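Local coordinates for TRAP dicarboxylate ABC transporter, substrate-binding protein (Roseobacter denitrificans, PDB 4OVQ), which binds beta-D-glucuronate as the periplasmic solute-binding component of a TRAP transport system, probably delivering it for uptake, at residues Pro137-Asp142 with Glu260-Gln265. Sequence-based numbering, arbitrary orientation.
Sequences PLAWYD and ESALYQ
Gln265 lies flat over one face of the Tyr141 ring: its CG sits 3.5 Å from the ring centroid, almost directly above it, a CH-pi contact, while its amide plane is tilted 9° from the ring, close enough to parallel to count as stacked. With CG anti to the backbone N and a bend at chi2 (-88°), the amide runs past the ring to the backbone of Asp142. There it makes two bonds with one residue, Asp142 N to Gln265 OE1 at 3.0 Å and Gln265 NE2 to Asp142 O at 2.9 Å. The second lies in the carbonyl plane on a lone pair; for the first, the donor is tilted out of the Gln265 carbonyl plane. At the ring's far end Tyr141 OH donates to Ser261 OG (2.8 Å), which also bonds Ala41 O. Ala262 fills in beside the ring edge, its CB 3.7 Å from Tyr141 CD1 and 3.7 Å from Ala139 CB. A leucine in place of Tyr141 would probably leave Ser261 OG without its donor and the Gln265 chain without a flat surface to lie on. Asn38 OD1 takes a further bond from Gln265 NE2. The axes of 137-141 and 260-265 run nearly parallel, 4° apart, and come within 7.6 Å at their closest. Helices 248-282 and 37-52 both pack on Tyr141, in outermost strand 135-141 of the five-stranded mixed sheet, whose antiparallel neighbour 234-239 bonds Tyr141 through the backbone of glucuronate-binding Glu234.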
# COMPACT_ATOMS: atom_id res chain seq x y z
N PRO A 137 -4.65 -1.45 13.48
CA PRO A 137 -4.89 -2.39 12.37
C PRO A 137 -5.62 -3.64 12.85
O PRO A 137 -5.34 -4.14 13.93
CB PRO A 137 -3.48 -2.73 11.89
CG PRO A 137 -2.68 -2.64 13.17
CD PRO A 137 -3.24 -1.49 13.94
N LEU A 138 -6.60 -4.06 12.07
CA LEU A 138 -7.45 -5.21 12.36
C LEU A 138 -7.14 -6.42 11.51
O LEU A 138 -7.38 -7.54 11.95
CB LEU A 138 -8.92 -4.85 12.13
CG LEU A 138 -9.47 -3.72 13.00
CD1 LEU A 138 -10.88 -3.38 12.50
CD2 LEU A 138 -9.51 -4.11 14.49
N ALA A 139 -6.59 -6.22 10.32
CA ALA A 139 -6.21 -7.29 9.42
C ALA A 139 -5.36 -6.73 8.32
O ALA A 139 -5.38 -5.52 8.07
CB ALA A 139 -7.44 -7.97 8.85
N TRP A 140 -4.60 -7.60 7.65
CA TRP A 140 -3.71 -7.21 6.60
C TRP A 140 -4.26 -7.61 5.19
O TRP A 140 -4.68 -8.76 4.96
CB TRP A 140 -2.33 -7.85 6.77
CG TRP A 140 -1.65 -7.60 8.08
CD1 TRP A 140 -1.34 -8.55 9.02
CD2 TRP A 140 -1.17 -6.36 8.59
NE1 TRP A 140 -0.72 -7.95 10.09
CE2 TRP A 140 -0.58 -6.61 9.84
CE3 TRP A 140 -1.17 -5.04 8.11
CZ2 TRP A 140 -0.03 -5.60 10.63
CZ3 TRP A 140 -0.60 -4.04 8.90
CH2 TRP A 140 -0.05 -4.34 10.14
N TYR A 141 -4.18 -6.69 4.25
CA TYR A 141 -4.53 -6.94 2.87
C TYR A 141 -3.29 -7.00 1.99
O TYR A 141 -2.27 -6.34 2.28
CB TYR A 141 -5.38 -5.78 2.34
CG TYR A 141 -6.86 -5.77 2.61
CD1 TYR A 141 -7.50 -6.73 3.39
CD2 TYR A 141 -7.64 -4.77 2.04
CE1 TYR A 141 -8.88 -6.68 3.60
CE2 TYR A 141 -9.00 -4.71 2.23
CZ TYR A 141 -9.61 -5.66 3.00
OH TYR A 141 -10.98 -5.57 3.17
N ASP A 142 -3.36 -7.77 0.90
CA ASP A 142 -2.31 -7.87 -0.12
C ASP A 142 -2.44 -6.72 -1.10
O ASP A 142 -3.55 -6.36 -1.53
CB ASP A 142 -2.54 -9.20 -0.87
CG ASP A 142 -1.32 -9.69 -1.62
OD1 ASP A 142 -0.36 -8.94 -1.89
OD2 ASP A 142 -1.31 -10.91 -1.95
N GLU A 260 -11.64 -12.25 8.33
CA GLU A 260 -12.32 -12.99 7.28
C GLU A 260 -12.40 -12.19 5.97
O GLU A 260 -12.20 -12.72 4.89
CB GLU A 260 -13.67 -13.47 7.79
CG GLU A 260 -13.52 -14.54 8.87
CD GLU A 260 -14.84 -15.00 9.47
OE1 GLU A 260 -15.88 -14.45 9.11
OE2 GLU A 260 -14.82 -15.95 10.29
N SER A 261 -12.67 -10.88 6.07
CA SER A 261 -12.60 -10.02 4.92
C SER A 261 -11.23 -10.09 4.28
O SER A 261 -11.09 -10.15 3.07
CB SER A 261 -12.88 -8.59 5.36
OG SER A 261 -12.51 -7.61 4.39
N ALA A 262 -10.18 -10.07 5.12
CA ALA A 262 -8.84 -10.10 4.56
C ALA A 262 -8.46 -11.42 3.89
O ALA A 262 -7.79 -11.40 2.87
CB ALA A 262 -7.81 -9.69 5.60
N LEU A 263 -8.89 -12.55 4.45
CA LEU A 263 -8.66 -13.81 3.74
C LEU A 263 -9.36 -13.82 2.38
O LEU A 263 -8.80 -14.26 1.39
CB LEU A 263 -9.13 -14.97 4.61
CG LEU A 263 -8.32 -15.15 5.90
CD1 LEU A 263 -8.85 -16.32 6.69
CD2 LEU A 263 -6.82 -15.35 5.63
N TYR A 264 -10.57 -13.25 2.31
CA TYR A 264 -11.27 -13.13 1.03
C TYR A 264 -10.53 -12.20 0.06
O TYR A 264 -10.30 -12.51 -1.10
CB TYR A 264 -12.69 -12.64 1.33
CG TYR A 264 -13.64 -12.52 0.16
CD1 TYR A 264 -13.75 -13.53 -0.80
CD2 TYR A 264 -14.45 -11.40 0.03
CE1 TYR A 264 -14.65 -13.41 -1.85
CE2 TYR A 264 -15.34 -11.28 -1.00
CZ TYR A 264 -15.43 -12.27 -1.94
OH TYR A 264 -16.34 -12.11 -2.97
N GLN A 265 -10.10 -11.05 0.59
CA GLN A 265 -9.34 -10.08 -0.19
C GLN A 265 -8.11 -10.72 -0.82
O GLN A 265 -7.78 -10.46 -1.99
CB GLN A 265 -8.91 -8.88 0.68
CG GLN A 265 -8.34 -7.70 -0.12
CD GLN A 265 -6.83 -7.79 -0.35
OE1 GLN A 265 -6.14 -8.58 0.27
NE2 GLN A 265 -6.32 -6.98 -1.27